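Local coordinates for lipoprotein (Clostridium difficile, PDB 4OTE), which probably serves as the methionine-binding lipoprotein of an ABC-type uptake system, and holds selenomethionine in its pocket in the crystal, at residues Thr105-Asn110 and Lys152-Ala157. Sequence-based numbering, arbitrary orientation. Where two conformers were deposited one is given.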
loop_
_atom_site.group_PDB
_atom_site.type_symbol
_atom_site.label_atom_id
_atom_site.label_comp_id
_atom_site.label_asym_id
_atom_site.label_seq_id
_atom_site.Cartn_x
_atom_site.Cartn_y
_atom_site.Cartn_z
ATOM N N THR A 105 17.512 4.697 -15.080
ATOM C CA THR A 105 16.605 5.532 -14.307
ATOM C C THR A 105 15.602 4.685 -13.527
ATOM O O THR A 105 15.029 3.735 -14.068
ATOM C CB THR A 105 15.835 6.496 -15.229
ATOM O OG1 THR A 105 15.085 5.741 -16.189
ATOM C CG2 THR A 105 16.793 7.422 -15.965
ATOM N N ILE A 106 15.396 5.030 -12.256
ATOM C CA ILE A 106 14.355 4.410 -11.439
ATOM C C ILE A 106 13.289 5.451 -11.095
ATOM O O ILE A 106 13.603 6.509 -10.545
ATOM C CB ILE A 106 14.929 3.784 -10.146
ATOM C CG1 ILE A 106 15.905 2.652 -10.497
ATOM C CG2 ILE A 106 13.807 3.243 -9.260
ATOM C CD1 ILE A 106 16.560 1.995 -9.300
ATOM N N ALA A 107 12.036 5.152 -11.433
ATOM C CA ALA A 107 10.906 6.003 -11.059
ATOM C C ALA A 107 10.481 5.702 -9.625
ATOM O O ALA A 107 10.331 4.539 -9.248
ATOM C CB ALA A 107 9.737 5.798 -12.009
ATOM N N ILE A 108 10.294 6.762 -8.839
ATOM C CA ILE A 108 9.927 6.659 -7.425
ATOM C C ILE A 108 8.846 7.693 -7.088
ATOM O O ILE A 108 8.774 8.751 -7.717
ATOM C CB ILE A 108 11.165 6.883 -6.523
ATOM C CG1 ILE A 108 12.230 5.820 -6.802
ATOM C CG2 ILE A 108 10.805 6.838 -5.047
ATOM C CD1 ILE A 108 13.251 5.683 -5.693
ATOM N N SER A 109 8.018 7.385 -6.094
ATOM C CA SER A 109 6.983 8.298 -5.625
ATOM C C SER A 109 7.591 9.548 -4.989
ATOM O O SER A 109 8.606 9.471 -4.299
ATOM C CB SER A 109 6.078 7.599 -4.608
ATOM O OG SER A 109 5.156 8.509 -4.033
ATOM N N ASN A 110 6.953 10.692 -5.219
ATOM C CA ASN A 110 7.358 11.946 -4.581
ATOM C C ASN A 110 6.901 12.074 -3.119
ATOM O O ASN A 110 7.151 13.095 -2.482
ATOM C CB ASN A 110 6.890 13.159 -5.405
ATOM C CG ASN A 110 5.392 13.162 -5.668
ATOM O OD1 ASN A 110 4.616 12.531 -4.949
ATOM N ND2 ASN A 110 4.979 13.875 -6.710
ATOM N N LYS A 152 13.693 9.426 -10.870
ATOM C CA LYS A 152 12.626 10.259 -11.406
ATOM C C LYS A 152 11.485 10.299 -10.395
ATOM O O LYS A 152 10.761 9.318 -10.230
ATOM C CB LYS A 152 12.154 9.689 -12.744
ATOM C CG LYS A 152 11.222 10.592 -13.528
ATOM C CD LYS A 152 11.015 10.050 -14.933
ATOM C CE LYS A 152 10.151 10.973 -15.774
ATOM N NZ LYS A 152 9.986 10.448 -17.156
ATOM N N GLU A 153 11.350 11.429 -9.701
ATOM C CA GLU A 153 10.325 11.587 -8.665
ATOM C C GLU A 153 9.003 12.019 -9.296
ATOM O O GLU A 153 8.925 13.080 -9.912
ATOM C CB GLU A 153 10.781 12.590 -7.599
ATOM C CG GLU A 153 11.907 12.059 -6.715
ATOM C CD GLU A 153 12.597 13.134 -5.889
ATOM O OE1 GLU A 153 12.773 14.268 -6.388
ATOM O OE2 GLU A 153 12.985 12.839 -4.739
ATOM N N LEU A 154 7.974 11.185 -9.139
ATOM C CA LEU A 154 6.678 11.395 -9.790
ATOM C C LEU A 154 5.518 11.261 -8.813
ATOM O O LEU A 154 5.671 10.707 -7.721
ATOM C CB LEU A 154 6.485 10.366 -10.908
ATOM C CG LEU A 154 7.463 10.425 -12.084
ATOM C CD1 LEU A 154 7.349 9.167 -12.938
ATOM C CD2 LEU A 154 7.218 11.673 -12.919
ATOM N N ASP A 155 4.357 11.772 -9.225
ATOM C CA ASP A 155 3.098 11.492 -8.539
ATOM C C ASP A 155 2.838 10.004 -8.690
ATOM O O ASP A 155 3.013 9.446 -9.776
ATOM C CB ASP A 155 1.949 12.296 -9.162
ATOM C CG ASP A 155 0.655 12.226 -8.346
ATOM O OD1 ASP A 155 0.372 11.188 -7.705
ATOM O OD2 ASP A 155 -0.098 13.223 -8.363
ATOM N N ILE A 156 2.424 9.367 -7.597
ATOM C CA ILE A 156 2.207 7.919 -7.568
ATOM C C ILE A 156 1.321 7.417 -8.712
ATOM O O ILE A 156 1.542 6.329 -9.234
ATOM C CB ILE A 156 1.625 7.469 -6.204
ATOM C CG1 ILE A 156 1.605 5.944 -6.102
ATOM C CG2 ILE A 156 0.229 8.042 -5.977
ATOM C CD1 ILE A 156 1.399 5.448 -4.689
ATOM N N ALA A 157 0.326 8.213 -9.101
ATOM C CA ALA A 157 -0.600 7.828 -10.173
ATOM C C ALA A 157 0.063 7.755 -11.555
ATOM O O ALA A 157 -0.440 7.080 -12.450
ATOM C CB ALA A 157 -1.785 8.780 -10.213
#
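Strands 105-109 and 150-154 run side by side in the same sense; the axes of 105-109 and 152-154 approach to 4.7 Å and diverge by 29°, and backbone hydrogen bonds carry most of the contact. K152 N donates to I106 O (2.9 Å), and K152 O accepts from I108 N, so one residue grips the neighbouring strand on both flanks of A107. I108 repeats the pattern: I108 O accepts from L154 N at 2.9 Å, nearly along the C=O axis. The last bond, N110 N to L154 O (2.8 Å), is more bent, at 144°, and lies where strand 105-109 has already ended. Weaker CA-H...O contacts fill the intervals, as from E153 CA to I108 O.

On the face shared by A107 and K152, the A107 methyl CB meets L154 CD1 at 4.2 Å, while the extended K152 chain leads away. I108 and E153 occupy the other face, where both touch C115 of helix 112-124. The N110 side chain, with CG in the crowded position between backbone N and carbonyl carbon (chi1 56°), lays its amide over L154 O without bonding to it.

Beyond L154, D155 OD1 accepts from A157 N in an Asx turn, and I156 touches Y42 of the ligand pocket. Such a parallel pair, with a helix following strand 105-109, is characteristic of the alpha/beta lobes of periplasmic-binding-protein folds, here leading, through the I156 side chain, to within about 7 Å of the bound selenomethionine.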